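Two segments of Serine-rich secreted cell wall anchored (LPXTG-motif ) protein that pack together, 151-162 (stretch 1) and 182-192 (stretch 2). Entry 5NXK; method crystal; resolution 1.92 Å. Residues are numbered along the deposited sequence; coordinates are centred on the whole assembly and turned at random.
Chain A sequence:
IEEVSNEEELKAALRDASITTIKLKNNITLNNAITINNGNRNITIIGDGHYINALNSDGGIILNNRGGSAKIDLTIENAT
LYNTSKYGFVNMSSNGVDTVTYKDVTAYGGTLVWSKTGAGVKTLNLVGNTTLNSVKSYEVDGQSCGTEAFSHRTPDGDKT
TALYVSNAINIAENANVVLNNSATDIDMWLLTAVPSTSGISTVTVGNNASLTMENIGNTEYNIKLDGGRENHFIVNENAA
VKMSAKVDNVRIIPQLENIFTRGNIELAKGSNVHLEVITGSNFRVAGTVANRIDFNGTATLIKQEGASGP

Stretch 1 (151-162) SHRTPDGDKTTA
Stretch 2 182-192: SATDIDMWLLT

Stretch 1 is a hairpin in which the strand Ser151-His152 and a second strand that begins at Lys159 are joined by a turn; its second arm runs beside stretch 2 in the same direction, with Thr160, Thr161 and Ala162 level with Asp185, Ile186 and Asp187 (CA to CA 5.1, 4.3 and 5.1 Å). Together the two segments bury 617 Å². Ser151 (phi/psi -123/145, chi1 t) points away from stretch 2. His152, also extended (-149/148), pairs with Lys159 through two backbone hydrogen bonds, His152 N to Lys159 O and Lys159 N to His152 O, both 2.9 Å. Its CB points toward stretch 2, and with chi1 t and chi2 73° the imidazole presents its edge to the face of Trp189 in an offset edge-to-face pair, the centroid of its ring 5.5 Å from that of the Trp189 six-membered ring and the planes at 63°. His152 CB lies 3.6 Å from Trp189 CH2, and His152 CD2 4.0 Å from Leu191 CD1. The CA-to-CB bond of Arg153 (-69/148) points away, but its carbonyl O meets the indole edge, 3.9 Å from Trp189 CH2.

Thr154 to Gly157 form a type I turn, with Gly157 N bonded to Thr154 O at 3.0 Å. Thr154 (-140/166, chi1 p) braces it: Thr154 OG1 accepts from Asp156 N at 3.0 Å and donates to Gly157 O at 2.6 Å, while Thr154 CG2 rests 3.5 Å from Trp189 CH2. Pro155 (-60/-15) and Asp156 (-108/28, chi1 m) lie beyond reach of stretch 2. Gly157 takes phi/psi 96/172, where a CB would jam against the preceding carbonyl O. Asp158 (-69/139, chi1 m) points away, yet one water donates to both Asp158 O (3.1 Å) and Asp185 OD2 (2.9 Å).

Lys159 (-129/147, chi1 m, chi2 m, then t, t) starts toward stretch 2 and leads away at its end; Lys159 CB packs 3.7 Å from Ile186 CD1, and Lys159 O sits at the indole edge, 3.6 Å from Trp189 CZ3.

Thr160 (-103/161, chi1 p) is clasped by Asp185 (-76/-26, chi1 m): Thr160 N donates to Asp185 OD2 at 3.1 Å and 163°, while Asp185 N donates back to Thr160 OG1 at 3.0 Å. A second water joins Thr160 OG1 (2.6 Å) to Ala183 O (3.0 Å). Ile186 N gives a weak hydrogen bond to Thr160 O, 2.9 Å but bent to 120°.

Thr161 (-146/151, chi1 t) forms a single beta bridge with Ile186 (-132/136, chi1 m, chi2 t). Thr161 CA makes a C-H...O contact with Ile186 O at 3.2 Å, and Thr161 OG1 lies 3.4 Å from Trp189 CB. Trp189 (-119/112, chi1 t, chi2 -6°) thus spans the hairpin, reaching His152 and Thr154 with its far end. At Ala162 (-78/-33), Ala162 N donates to Ile186 O at 2.8 Å and 161°, closing the bridge, and Ala162 CB lies 3.5 Å from Asp187 O, where stretch 2 turns its corner (-78/-47).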

# COMPACT_ATOMS: atom_id res chain seq x y z
N SER A 151 -13.77 -1.99 1.32
CA SER A 151 -14.19 -2.48 2.62
C SER A 151 -14.16 -4.00 2.66
O SER A 151 -14.47 -4.66 1.66
CB SER A 151 -15.59 -1.96 2.95
OG SER A 151 -16.01 -2.46 4.21
N HIS A 152 -13.81 -4.57 3.80
CA HIS A 152 -13.72 -6.02 3.91
C HIS A 152 -14.06 -6.46 5.34
O HIS A 152 -13.81 -5.72 6.30
CB HIS A 152 -12.33 -6.49 3.48
CG HIS A 152 -12.18 -7.98 3.41
ND1 HIS A 152 -12.75 -8.75 2.42
CD2 HIS A 152 -11.45 -8.84 4.17
CE1 HIS A 152 -12.43 -10.01 2.60
NE2 HIS A 152 -11.64 -10.09 3.66
N ARG A 153 -14.65 -7.64 5.47
CA ARG A 153 -15.10 -8.11 6.78
C ARG A 153 -13.93 -8.45 7.71
O ARG A 153 -12.86 -8.87 7.25
CB ARG A 153 -15.99 -9.34 6.62
CG ARG A 153 -16.84 -9.65 7.85
CD ARG A 153 -17.35 -11.09 7.85
NE ARG A 153 -17.90 -11.44 9.16
CZ ARG A 153 -17.19 -11.89 10.19
NH1 ARG A 153 -15.88 -12.08 10.07
NH2 ARG A 153 -17.79 -12.17 11.33
N THR A 154 -14.13 -8.24 9.00
CA THR A 154 -13.22 -8.71 10.05
C THR A 154 -14.08 -9.21 11.21
O THR A 154 -15.28 -8.92 11.25
CB THR A 154 -12.28 -7.60 10.56
OG1 THR A 154 -13.00 -6.76 11.47
CG2 THR A 154 -11.69 -6.78 9.42
N PRO A 155 -13.48 -9.94 12.16
CA PRO A 155 -14.27 -10.33 13.34
C PRO A 155 -14.82 -9.14 14.15
O PRO A 155 -15.70 -9.35 14.98
CB PRO A 155 -13.27 -11.12 14.19
CG PRO A 155 -12.27 -11.63 13.20
CD PRO A 155 -12.14 -10.55 12.18
N ASP A 156 -14.31 -7.94 13.92
CA ASP A 156 -14.83 -6.75 14.59
C ASP A 156 -15.62 -5.85 13.66
O ASP A 156 -15.66 -4.63 13.85
CB ASP A 156 -13.69 -5.95 15.24
CG ASP A 156 -13.01 -6.70 16.37
OD1 ASP A 156 -13.64 -7.63 16.93
OD2 ASP A 156 -11.86 -6.36 16.71
N GLY A 157 -16.23 -6.43 12.63
CA GLY A 157 -17.02 -5.65 11.70
C GLY A 157 -16.21 -5.27 10.48
O GLY A 157 -15.00 -5.50 10.44
N ASP A 158 -16.88 -4.69 9.49
CA ASP A 158 -16.25 -4.31 8.23
C ASP A 158 -15.29 -3.17 8.44
O ASP A 158 -15.59 -2.24 9.18
CB ASP A 158 -17.29 -3.89 7.19
CG ASP A 158 -18.13 -5.05 6.67
OD1 ASP A 158 -17.80 -6.22 6.96
OD2 ASP A 158 -19.13 -4.78 5.97
N LYS A 159 -14.13 -3.23 7.80
CA LYS A 159 -13.16 -2.15 7.90
C LYS A 159 -12.74 -1.72 6.51
O LYS A 159 -12.67 -2.54 5.60
CB LYS A 159 -11.93 -2.57 8.71
CG LYS A 159 -12.21 -3.11 10.11
CD LYS A 159 -12.77 -2.04 11.05
CE LYS A 159 -13.15 -2.66 12.39
NZ LYS A 159 -13.73 -1.66 13.35
N THR A 160 -12.44 -0.44 6.35
CA THR A 160 -11.92 0.10 5.10
C THR A 160 -10.43 0.32 5.27
O THR A 160 -9.94 0.40 6.40
CB THR A 160 -12.58 1.41 4.71
OG1 THR A 160 -12.45 2.35 5.79
CG2 THR A 160 -14.06 1.19 4.39
N THR A 161 -9.71 0.43 4.16
CA THR A 161 -8.27 0.61 4.25
C THR A 161 -7.72 1.49 3.14
O THR A 161 -8.28 1.53 2.06
CB THR A 161 -7.54 -0.77 4.21
OG1 THR A 161 -6.14 -0.58 4.39
CG2 THR A 161 -7.80 -1.49 2.87
N ALA A 162 -6.62 2.18 3.42
CA ALA A 162 -5.94 3.02 2.42
C ALA A 162 -5.11 2.19 1.45
O ALA A 162 -4.95 2.57 0.29
CB ALA A 162 -5.06 4.04 3.11
N SER A 182 -7.47 10.40 6.54
CA SER A 182 -8.67 11.03 7.06
C SER A 182 -9.91 10.40 6.42
O SER A 182 -10.95 11.04 6.31
CB SER A 182 -8.63 12.54 6.81
OG SER A 182 -8.45 12.82 5.43
N ALA A 183 -9.79 9.15 5.98
CA ALA A 183 -10.84 8.54 5.17
C ALA A 183 -11.14 7.08 5.49
O ALA A 183 -12.28 6.63 5.34
CB ALA A 183 -10.47 8.66 3.70
N THR A 184 -10.12 6.34 5.91
CA THR A 184 -10.30 4.89 6.07
C THR A 184 -9.88 4.38 7.44
O THR A 184 -9.15 5.06 8.17
CB THR A 184 -9.55 4.14 4.95
OG1 THR A 184 -8.18 4.57 4.92
CG2 THR A 184 -10.18 4.44 3.57
N ASP A 185 -10.34 3.17 7.79
CA ASP A 185 -10.11 2.62 9.12
C ASP A 185 -8.70 2.11 9.31
O ASP A 185 -8.21 2.00 10.45
CB ASP A 185 -11.08 1.48 9.41
CG ASP A 185 -12.54 1.91 9.33
OD1 ASP A 185 -12.87 3.03 9.78
OD2 ASP A 185 -13.37 1.11 8.83
N ILE A 186 -8.05 1.73 8.22
CA ILE A 186 -6.75 1.06 8.30
C ILE A 186 -5.78 1.73 7.33
O ILE A 186 -6.16 2.04 6.21
CB ILE A 186 -6.89 -0.47 7.99
CG1 ILE A 186 -7.92 -1.12 8.92
CG2 ILE A 186 -5.53 -1.17 8.11
CD1 ILE A 186 -8.22 -2.57 8.57
N ASP A 187 -4.54 1.99 7.76
CA ASP A 187 -3.55 2.61 6.87
C ASP A 187 -2.96 1.57 5.90
O ASP A 187 -2.85 1.83 4.70
CB ASP A 187 -2.41 3.27 7.65
CG ASP A 187 -2.89 4.44 8.54
OD1 ASP A 187 -3.98 5.00 8.30
OD2 ASP A 187 -2.15 4.79 9.49
N MET A 188 -2.57 0.41 6.42
CA MET A 188 -1.99 -0.66 5.58
C MET A 188 -2.63 -1.98 5.96
O MET A 188 -2.49 -2.42 7.09
CB MET A 188 -0.48 -0.77 5.76
CG MET A 188 0.33 0.43 5.29
SD MET A 188 2.08 0.18 5.70
CE MET A 188 2.81 1.61 4.92
N TRP A 189 -3.32 -2.61 5.02
CA TRP A 189 -3.93 -3.90 5.28
C TRP A 189 -3.32 -4.92 4.32
O TRP A 189 -3.55 -4.85 3.12
CB TRP A 189 -5.45 -3.85 5.10
CG TRP A 189 -6.17 -5.05 5.64
CD1 TRP A 189 -5.60 -6.18 6.16
CD2 TRP A 189 -7.59 -5.22 5.77
NE1 TRP A 189 -6.57 -7.04 6.58
CE2 TRP A 189 -7.80 -6.48 6.36
CE3 TRP A 189 -8.70 -4.44 5.43
CZ2 TRP A 189 -9.08 -6.98 6.62
CZ3 TRP A 189 -9.97 -4.93 5.70
CH2 TRP A 189 -10.15 -6.19 6.29
N LEU A 190 -2.55 -5.85 4.87
CA LEU A 190 -1.91 -6.89 4.08
C LEU A 190 -2.54 -8.21 4.48
O LEU A 190 -2.41 -8.65 5.62
CB LEU A 190 -0.40 -6.92 4.29
CG LEU A 190 0.41 -5.66 3.93
CD1 LEU A 190 0.42 -4.64 5.08
CD2 LEU A 190 1.83 -6.01 3.49
N LEU A 191 -3.24 -8.81 3.53
CA LEU A 191 -4.02 -10.03 3.77
C LEU A 191 -3.71 -11.07 2.70
O LEU A 191 -3.57 -10.72 1.52
CB LEU A 191 -5.52 -9.70 3.78
CG LEU A 191 -6.56 -10.80 4.04
CD1 LEU A 191 -7.77 -10.24 4.82
CD2 LEU A 191 -7.02 -11.46 2.71
N THR A 192 -3.59 -12.33 3.08
CA THR A 192 -3.57 -13.39 2.09
C THR A 192 -4.77 -14.29 2.33
O THR A 192 -5.20 -14.48 3.46
CB THR A 192 -2.27 -14.23 2.13
OG1 THR A 192 -2.25 -15.03 3.32
CG2 THR A 192 -1.04 -13.32 2.13
O HOH W 1 -16.15 0.70 8.27
O HOH W 2 -14.13 4.30 5.86